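PDB 1MBM: chymotrypsin-like serine protease from Equine arteritis virus, which probably cleaves the viral polyprotein as a chymotrypsin-like serine endopeptidase encoded by an arterivirus. Local coordinates for residues G17-R22 / A41-G46. Residues are numbered along the deposited sequence; the frame is centred on the assembly and turned at random.
Sequences GSVWTR and ATLKIG
V19 on strand 14-22 faces L43 and I45 on strand 40-45 with no backbone hydrogen bond between the two segments; V19 CA and I45 CA stand 8.8 Å apart, while G17 CA and L43 CA are 7.3 Å apart. In the closed barrel strand 6-10 lies between the two strands, and the contact is made by side chains. The V19 branch CG2 does the touching: it reaches L43 CD2 at 3.8 Å and, at the same distance of 3.8 Å, I45 CD1, so one methyl bridges two residues that alternate to the same face of strand 40-45. I45 arrives fully extended, with CG1 trans to its own N (chi1 -174°) and CD1 carried on in the same direction (chi2 171°), which brings its terminal methyl to V19. S18 and W20 turn to the other face of their strand, where W20 NE1 donates to S18 OG at 2.6 Å. The contact lies among the side chains inside the six-stranded antiparallel barrel, the N-terminal one of this chymotrypsin-like fold; V19 also packs on V26 of strand 25-31 and on W74, while L43 leans on L52 of strand 48-57.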
# COMPACT_ATOMS: atom_id res chain seq x y z
N GLY A 17 -6.81 -7.51 -1.62
CA GLY A 17 -6.51 -7.31 -3.03
C GLY A 17 -7.22 -6.11 -3.61
O GLY A 17 -8.06 -5.49 -2.96
N SER A 18 -6.87 -5.78 -4.85
CA SER A 18 -7.54 -4.69 -5.55
C SER A 18 -7.76 -5.10 -7.00
O SER A 18 -7.01 -5.89 -7.55
CB SER A 18 -6.77 -3.37 -5.42
OG SER A 18 -5.49 -3.45 -5.99
N VAL A 19 -8.82 -4.57 -7.60
CA VAL A 19 -9.22 -4.93 -8.96
C VAL A 19 -9.23 -3.72 -9.88
O VAL A 19 -9.69 -2.65 -9.51
CB VAL A 19 -10.63 -5.59 -8.95
CG1 VAL A 19 -10.97 -6.11 -10.32
CG2 VAL A 19 -10.66 -6.74 -7.94
N TRP A 20 -8.71 -3.89 -11.09
CA TRP A 20 -8.52 -2.77 -12.00
C TRP A 20 -8.75 -3.14 -13.45
O TRP A 20 -8.83 -4.31 -13.80
CB TRP A 20 -7.08 -2.24 -11.89
CG TRP A 20 -6.60 -2.06 -10.49
CD1 TRP A 20 -6.12 -3.04 -9.65
CD2 TRP A 20 -6.53 -0.84 -9.76
NE1 TRP A 20 -5.77 -2.49 -8.44
CE2 TRP A 20 -6.02 -1.14 -8.48
CE3 TRP A 20 -6.87 0.49 -10.04
CZ2 TRP A 20 -5.84 -0.17 -7.50
CZ3 TRP A 20 -6.69 1.46 -9.06
CH2 TRP A 20 -6.18 1.12 -7.81
N THR A 21 -8.82 -2.12 -14.31
CA THR A 21 -8.94 -2.32 -15.75
C THR A 21 -7.63 -1.91 -16.43
O THR A 21 -7.03 -0.90 -16.05
CB THR A 21 -10.12 -1.49 -16.31
OG1 THR A 21 -11.36 -2.02 -15.82
CG2 THR A 21 -10.24 -1.66 -17.82
N ARG A 22 -7.20 -2.70 -17.40
CA ARG A 22 -6.02 -2.40 -18.22
C ARG A 22 -6.14 -3.08 -19.60
O ARG A 22 -6.22 -4.30 -19.69
CB ARG A 22 -4.76 -2.88 -17.51
CG ARG A 22 -3.45 -2.46 -18.18
CD ARG A 22 -2.21 -3.09 -17.55
NE ARG A 22 -2.32 -4.54 -17.48
CZ ARG A 22 -1.65 -5.30 -16.62
NH1 ARG A 22 -0.82 -4.75 -15.75
NH2 ARG A 22 -1.81 -6.62 -16.63
N ALA A 41 -4.85 -18.41 -5.69
CA ALA A 41 -5.55 -17.76 -4.59
C ALA A 41 -6.95 -17.30 -5.00
O ALA A 41 -7.22 -17.00 -6.16
CB ALA A 41 -4.75 -16.60 -4.05
N THR A 42 -7.84 -17.23 -4.02
CA THR A 42 -9.22 -16.86 -4.31
C THR A 42 -9.52 -15.44 -3.86
O THR A 42 -9.24 -15.07 -2.72
CB THR A 42 -10.18 -17.86 -3.65
OG1 THR A 42 -10.00 -19.17 -4.22
CG2 THR A 42 -11.61 -17.51 -4.01
N LEU A 43 -10.07 -14.64 -4.78
CA LEU A 43 -10.46 -13.26 -4.52
C LEU A 43 -11.95 -13.22 -4.19
O LEU A 43 -12.77 -13.88 -4.84
CB LEU A 43 -10.21 -12.40 -5.76
CG LEU A 43 -10.89 -11.03 -5.81
CD1 LEU A 43 -10.26 -10.10 -4.77
CD2 LEU A 43 -10.80 -10.42 -7.20
N LYS A 44 -12.31 -12.46 -3.17
CA LYS A 44 -13.69 -12.25 -2.81
C LYS A 44 -13.95 -10.75 -2.89
O LYS A 44 -13.33 -9.99 -2.17
CB LYS A 44 -13.96 -12.74 -1.40
CG LYS A 44 -15.38 -12.51 -0.91
CD LYS A 44 -15.50 -12.85 0.56
CE LYS A 44 -16.58 -12.02 1.23
NZ LYS A 44 -16.58 -12.20 2.71
N ILE A 45 -14.86 -10.35 -3.78
CA ILE A 45 -15.25 -8.94 -3.92
C ILE A 45 -16.71 -8.85 -4.38
O ILE A 45 -17.12 -9.53 -5.32
CB ILE A 45 -14.27 -8.18 -4.86
CG1 ILE A 45 -14.60 -6.68 -4.88
CG2 ILE A 45 -14.26 -8.78 -6.26
CD1 ILE A 45 -13.57 -5.86 -5.61
N GLY A 46 -17.50 -8.02 -3.70
CA GLY A 46 -18.92 -7.95 -3.98
C GLY A 46 -19.50 -9.34 -3.74
O GLY A 46 -19.22 -9.95 -2.71